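Local atomic coordinates of succinate-semialdehyde dehydrogenase (NAD(P)(+)) (PDB entry 3RH9), a protein that probably oxidises succinate semialdehyde to succinate with a nicotinamide cofactor. Residues A[286-300]-A[385-399]. Residues are numbered along the deposited sequence; the frame is centred on the assembly and turned at random.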
loop_
_atom_site.group_PDB
_atom_site.type_symbol
_atom_site.label_atom_id
_atom_site.label_comp_id
_atom_site.label_asym_id
_atom_site.label_seq_id
_atom_site.Cartn_x
_atom_site.Cartn_y
_atom_site.Cartn_z
ATOM N N GLY A 286 -15.186 24.578 -10.172
ATOM C CA GLY A 286 -14.484 25.796 -10.519
ATOM C C GLY A 286 -13.039 25.514 -10.860
ATOM O O GLY A 286 -12.191 26.400 -10.748
ATOM N N GLY A 287 -12.768 24.278 -11.281
ATOM C CA GLY A 287 -11.427 23.836 -11.623
ATOM C C GLY A 287 -10.623 23.404 -10.420
ATOM O O GLY A 287 -9.467 23.009 -10.556
ATOM N N GLN A 288 -11.244 23.468 -9.246
ATOM C CA GLN A 288 -10.572 23.172 -7.986
ATOM C C GLN A 288 -10.579 21.688 -7.652
ATOM O O GLN A 288 -11.065 21.282 -6.603
ATOM C CB GLN A 288 -11.216 23.956 -6.849
ATOM C CG GLN A 288 -10.992 25.449 -6.928
ATOM C CD GLN A 288 -11.915 26.208 -6.007
ATOM O OE1 GLN A 288 -11.468 26.988 -5.169
ATOM N NE2 GLN A 288 -13.214 25.968 -6.139
ATOM N N THR A 289 -9.995 20.894 -8.540
ATOM C CA THR A 289 -10.066 19.445 -8.461
ATOM C C THR A 289 -8.780 18.836 -9.015
ATOM O O THR A 289 -8.113 19.443 -9.851
ATOM C CB THR A 289 -11.261 18.946 -9.293
ATOM O OG1 THR A 289 -12.476 19.166 -8.564
ATOM C CG2 THR A 289 -11.122 17.470 -9.625
ATOM N N CYS A 290 -8.428 17.641 -8.562
ATOM C CA CYS A 290 -7.200 17.014 -9.042
ATOM C C CYS A 290 -7.468 16.193 -10.280
ATOM O O CYS A 290 -6.558 15.603 -10.873
ATOM C CB CYS A 290 -6.541 16.182 -7.960
ATOM S SG CYS A 290 -5.854 17.232 -6.675
ATOM N N VAL A 291 -8.725 16.201 -10.689
ATOM C CA VAL A 291 -9.128 15.549 -11.918
ATOM C C VAL A 291 -9.281 16.576 -13.041
ATOM O O VAL A 291 -9.381 16.223 -14.208
ATOM C CB VAL A 291 -10.410 14.734 -11.692
ATOM C CG1 VAL A 291 -11.078 14.391 -12.996
ATOM C CG2 VAL A 291 -10.057 13.487 -10.944
ATOM N N CYS A 292 -9.266 17.852 -12.685
ATOM C CA CYS A 292 -9.378 18.910 -13.685
ATOM C C CYS A 292 -8.157 19.000 -14.578
ATOM O O CYS A 292 -7.020 18.922 -14.103
ATOM C CB CYS A 292 -9.628 20.253 -13.013
ATOM S SG CYS A 292 -11.304 20.325 -12.391
ATOM N N ALA A 293 -8.382 19.152 -15.877
ATOM C CA ALA A 293 -7.258 19.311 -16.785
ATOM C C ALA A 293 -6.421 20.456 -16.230
ATOM O O ALA A 293 -6.970 21.457 -15.770
ATOM C CB ALA A 293 -7.741 19.621 -18.186
ATOM N N ASN A 294 -5.104 20.296 -16.230
ATOM C CA ASN A 294 -4.237 21.368 -15.775
ATOM C C ASN A 294 -3.348 21.852 -16.914
ATOM O O ASN A 294 -3.037 23.040 -17.016
ATOM C CB ASN A 294 -3.406 20.936 -14.566
ATOM C CG ASN A 294 -2.691 22.093 -13.913
ATOM O OD1 ASN A 294 -1.466 22.171 -13.926
ATOM N ND2 ASN A 294 -3.445 23.009 -13.364
ATOM N N ARG A 295 -2.952 20.920 -17.773
ATOM C CA ARG A 295 -2.178 21.231 -18.968
ATOM C C ARG A 295 -2.942 20.732 -20.187
ATOM O O ARG A 295 -3.232 19.542 -20.299
ATOM C CB ARG A 295 -0.801 20.577 -18.881
ATOM C CG ARG A 295 0.121 21.263 -17.910
ATOM C CD ARG A 295 1.343 20.452 -17.650
ATOM N NE ARG A 295 0.986 19.126 -17.157
ATOM C CZ ARG A 295 1.750 18.051 -17.315
ATOM N NH1 ARG A 295 2.901 18.169 -17.956
ATOM N NH2 ARG A 295 1.364 16.864 -16.852
ATOM N N ILE A 296 -3.309 21.637 -21.088
ATOM C CA ILE A 296 -4.020 21.232 -22.299
ATOM C C ILE A 296 -3.050 21.206 -23.463
ATOM O O ILE A 296 -2.615 22.243 -23.946
ATOM C CB ILE A 296 -5.222 22.148 -22.629
ATOM C CG1 ILE A 296 -6.349 21.993 -21.604
ATOM C CG2 ILE A 296 -5.771 21.813 -23.988
ATOM C CD1 ILE A 296 -6.066 22.622 -20.292
ATOM N N PHE A 297 -2.684 20.009 -23.894
ATOM C CA PHE A 297 -1.785 19.866 -25.021
ATOM C C PHE A 297 -2.590 19.772 -26.311
ATOM O O PHE A 297 -3.420 18.881 -26.468
ATOM C CB PHE A 297 -0.908 18.627 -24.858
ATOM C CG PHE A 297 0.134 18.756 -23.785
ATOM C CD1 PHE A 297 -0.128 18.330 -22.491
ATOM C CD2 PHE A 297 1.381 19.292 -24.069
ATOM C CE1 PHE A 297 0.831 18.435 -21.501
ATOM C CE2 PHE A 297 2.340 19.402 -23.087
ATOM C CZ PHE A 297 2.064 18.971 -21.796
ATOM N N VAL A 298 -2.351 20.702 -27.229
ATOM C CA VAL A 298 -3.040 20.682 -28.506
ATOM C C VAL A 298 -2.078 20.635 -29.695
ATOM O O VAL A 298 -1.057 21.329 -29.731
ATOM C CB VAL A 298 -3.997 21.858 -28.646
ATOM C CG1 VAL A 298 -4.704 21.788 -29.986
ATOM C CG2 VAL A 298 -5.001 21.826 -27.517
ATOM N N HIS A 299 -2.419 19.800 -30.664
ATOM C CA HIS A 299 -1.610 19.667 -31.852
ATOM C C HIS A 299 -1.618 20.952 -32.689
ATOM O O HIS A 299 -2.659 21.575 -32.897
ATOM C CB HIS A 299 -2.096 18.491 -32.684
ATOM C CG HIS A 299 -1.110 18.050 -33.709
ATOM N ND1 HIS A 299 -1.066 18.587 -34.974
ATOM C CD2 HIS A 299 -0.111 17.140 -33.647
ATOM C CE1 HIS A 299 -0.091 18.015 -35.657
ATOM N NE2 HIS A 299 0.503 17.132 -34.876
ATOM N N GLU A 300 -0.446 21.334 -33.181
ATOM C CA GLU A 300 -0.303 22.601 -33.885
ATOM C C GLU A 300 -1.319 22.798 -35.009
ATOM O O GLU A 300 -1.752 23.913 -35.260
ATOM C CB GLU A 300 1.132 22.767 -34.400
ATOM C CG GLU A 300 2.140 22.839 -33.265
ATOM C CD GLU A 300 3.563 23.146 -33.708
ATOM O OE1 GLU A 300 3.820 23.212 -34.931
ATOM O OE2 GLU A 300 4.427 23.323 -32.810
ATOM N N TYR A 385 2.200 25.372 -15.610
ATOM C CA TYR A 385 2.608 24.127 -16.235
ATOM C C TYR A 385 3.320 23.280 -15.202
ATOM O O TYR A 385 3.246 22.066 -15.237
ATOM C CB TYR A 385 3.556 24.421 -17.389
ATOM C CG TYR A 385 3.979 23.218 -18.207
ATOM C CD1 TYR A 385 4.962 22.350 -17.749
ATOM C CD2 TYR A 385 3.415 22.971 -19.454
ATOM C CE1 TYR A 385 5.360 21.259 -18.504
ATOM C CE2 TYR A 385 3.804 21.887 -20.221
ATOM C CZ TYR A 385 4.781 21.029 -19.748
ATOM O OH TYR A 385 5.175 19.938 -20.518
ATOM N N GLN A 386 4.023 23.930 -14.288
ATOM C CA GLN A 386 4.804 23.220 -13.297
ATOM C C GLN A 386 3.969 22.858 -12.057
ATOM O O GLN A 386 4.209 21.845 -11.401
ATOM C CB GLN A 386 6.007 24.059 -12.895
ATOM C CG GLN A 386 6.996 24.275 -14.000
ATOM C CD GLN A 386 7.841 25.519 -13.778
ATOM O OE1 GLN A 386 8.754 25.814 -14.557
ATOM N NE2 GLN A 386 7.532 26.266 -12.716
ATOM N N GLU A 387 2.984 23.696 -11.754
ATOM C CA GLU A 387 2.167 23.537 -10.564
ATOM C C GLU A 387 0.739 23.244 -10.978
ATOM O O GLU A 387 0.336 23.557 -12.084
ATOM C CB GLU A 387 2.170 24.829 -9.754
ATOM C CG GLU A 387 3.512 25.529 -9.681
ATOM C CD GLU A 387 3.453 26.830 -8.882
ATOM O OE1 GLU A 387 2.485 27.020 -8.116
ATOM O OE2 GLU A 387 4.375 27.663 -9.021
ATOM N N GLU A 388 -0.045 22.656 -10.085
ATOM C CA GLU A 388 -1.463 22.542 -10.369
ATOM C C GLU A 388 -2.163 23.815 -9.921
ATOM O O GLU A 388 -1.876 24.362 -8.854
ATOM C CB GLU A 388 -2.080 21.245 -9.817
ATOM C CG GLU A 388 -2.512 21.238 -8.389
ATOM C CD GLU A 388 -3.235 19.928 -8.031
ATOM O OE1 GLU A 388 -3.963 19.369 -8.893
ATOM O OE2 GLU A 388 -3.073 19.458 -6.884
ATOM N N THR A 389 -3.059 24.289 -10.778
ATOM C CA THR A 389 -3.579 25.651 -10.717
ATOM C C THR A 389 -4.771 25.776 -9.784
ATOM O O THR A 389 -4.959 26.807 -9.147
ATOM C CB THR A 389 -3.963 26.151 -12.133
ATOM O OG1 THR A 389 -2.775 26.366 -12.920
ATOM C CG2 THR A 389 -4.761 27.425 -12.060
ATOM N N PHE A 390 -5.558 24.710 -9.695
ATOM C CA PHE A 390 -6.768 24.706 -8.877
ATOM C C PHE A 390 -7.629 25.951 -9.058
ATOM O O PHE A 390 -7.991 26.610 -8.096
ATOM C CB PHE A 390 -6.417 24.510 -7.409
ATOM C CG PHE A 390 -6.705 23.136 -6.912
ATOM C CD1 PHE A 390 -6.345 22.034 -7.661
ATOM C CD2 PHE A 390 -7.354 22.941 -5.710
ATOM C CE1 PHE A 390 -6.623 20.760 -7.227
ATOM C CE2 PHE A 390 -7.631 21.662 -5.260
ATOM C CZ PHE A 390 -7.260 20.567 -6.022
ATOM N N GLY A 391 -7.957 26.257 -10.303
ATOM C CA GLY A 391 -8.780 27.402 -10.623
ATOM C C GLY A 391 -9.253 27.310 -12.061
ATOM O O GLY A 391 -8.832 26.421 -12.802
ATOM N N PRO A 392 -10.145 28.221 -12.464
ATOM C CA PRO A 392 -10.794 28.169 -13.772
ATOM C C PRO A 392 -9.892 28.673 -14.878
ATOM O O PRO A 392 -10.344 29.451 -15.704
ATOM C CB PRO A 392 -11.952 29.143 -13.603
ATOM C CG PRO A 392 -11.437 30.100 -12.614
ATOM C CD PRO A 392 -10.776 29.230 -11.608
ATOM N N LEU A 393 -8.650 28.214 -14.907
ATOM C CA LEU A 393 -7.690 28.641 -15.910
ATOM C C LEU A 393 -7.414 27.510 -16.885
ATOM O O LEU A 393 -7.253 26.361 -16.469
ATOM C CB LEU A 393 -6.398 29.041 -15.220
ATOM C CG LEU A 393 -5.229 29.467 -16.096
ATOM C CD1 LEU A 393 -5.670 30.544 -17.098
ATOM C CD2 LEU A 393 -4.098 29.958 -15.200
ATOM N N VAL A 394 -7.351 27.818 -18.177
ATOM C CA VAL A 394 -7.096 26.781 -19.171
ATOM C C VAL A 394 -5.852 27.101 -19.976
ATOM O O VAL A 394 -5.910 27.905 -20.903
ATOM C CB VAL A 394 -8.271 26.629 -20.156
ATOM C CG1 VAL A 394 -7.939 25.564 -21.217
ATOM C CG2 VAL A 394 -9.570 26.315 -19.414
ATOM N N PRO A 395 -4.717 26.486 -19.622
ATOM C CA PRO A 395 -3.451 26.808 -20.293
ATOM C C PRO A 395 -3.117 25.865 -21.461
ATOM O O PRO A 395 -3.068 24.645 -21.290
ATOM C CB PRO A 395 -2.416 26.687 -19.166
ATOM C CG PRO A 395 -3.224 26.509 -17.894
ATOM C CD PRO A 395 -4.485 25.832 -18.334
HETATM N N MSE A 396 -2.887 26.440 -22.639
HETATM C CA MSE A 396 -2.730 25.649 -23.850
HETATM C C MSE A 396 -1.283 25.579 -24.327
HETATM O O MSE A 396 -0.656 26.606 -24.596
HETATM C CB MSE A 396 -3.604 26.221 -24.951
HETATM C CG MSE A 396 -5.083 26.280 -24.617
HETATM SE SE MSE A 396 -6.096 26.572 -26.271
HETATM C CE MSE A 396 -7.746 27.296 -25.575
ATOM N N ALA A 397 -0.756 24.361 -24.424
ATOM C CA ALA A 397 0.612 24.136 -24.880
ATOM C C ALA A 397 0.536 23.434 -26.204
ATOM O O ALA A 397 -0.352 22.625 -26.405
ATOM C CB ALA A 397 1.346 23.270 -23.894
ATOM N N LEU A 398 1.454 23.716 -27.114
ATOM C CA LEU A 398 1.401 23.060 -28.415
ATOM C C LEU A 398 2.250 21.804 -28.445
ATOM O O LEU A 398 3.132 21.637 -27.611
ATOM C CB LEU A 398 1.835 24.013 -29.529
ATOM C CG LEU A 398 1.025 25.301 -29.656
ATOM C CD1 LEU A 398 1.480 26.068 -30.881
ATOM C CD2 LEU A 398 -0.466 25.007 -29.713
ATOM N N PHE A 399 1.968 20.917 -29.400
ATOM C CA PHE A 399 2.836 19.766 -29.667
ATOM C C PHE A 399 2.660 19.204 -31.088
ATOM O O PHE A 399 1.659 19.476 -31.764
ATOM C CB PHE A 399 2.608 18.665 -28.625
ATOM C CG PHE A 399 1.376 17.843 -28.872
ATOM C CD1 PHE A 399 0.138 18.285 -28.448
ATOM C CD2 PHE A 399 1.460 16.625 -29.525
ATOM C CE1 PHE A 399 -0.992 17.526 -28.678
ATOM C CE2 PHE A 399 0.336 15.869 -29.753
ATOM C CZ PHE A 399 -0.893 16.319 -29.339
HETATM O O HOH W 1 -4.393 24.866 -15.012
#
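Ile296 and Pro395 open a run of five backbone hydrogen bonds that joins strands 295-299 and 393-399 as parallel neighbours. Ile296 N donates to Pro395 O at 3.0 Å, Ala397 N to Ile296 O, and Val298 N to Ala397 O; Phe399 N to Val298 O and Glu300 N to Phe399 O complete the series.

Aromatic contacts gather on the sheet face that carries Phe297, His299, Ala397 and Phe399. The edge of His299 meets the face of Phe399, planes 88° apart, and Phe399 CD1 lies 3.8 Å from Phe297 CB. Tyr385 swings its ring away from its own backbone N (chi1 -175°) and presents one face to Arg295, whose CD sits over the ring centre, 3.7 Å from the centroid, in a CH-pi contact. Tyr385 CE2 also meets Phe297 CZ rim to rim at 3.7 Å. Were Tyr385 an alanine, the Arg295 methylenes and the Phe297 rim would probably lose this cover, leaving a gap between them and the helix end. The guanidinium itself is held by Asn260 O and Gly409 O. Among the aliphatic contacts on the other face, Ile296 CD1 packs on Val394 CG1 at 3.6 Å.

In the loops before the strands, the face of Phe390 lies against the Gln288-Thr289 peptide, while Cys290 SG comes to the ring edge, 3.7 Å from Phe390 CE1. The side chain of Cys290 is about 6 Å from that of Glu256, the predicted active-site residue, so this loop lies beside the probable catalytic site. Water 1 links Asn294 O to Thr389 OG1, which also bonds His344.

The contact thus pairs two parallel inner strands of the larger mixed sheet in this aldehyde dehydrogenase-family fold: strand 262-265 flanks 295-299 and strand 373-376 flanks 393-399, while helix 402-409 packs on Phe297 and Phe399.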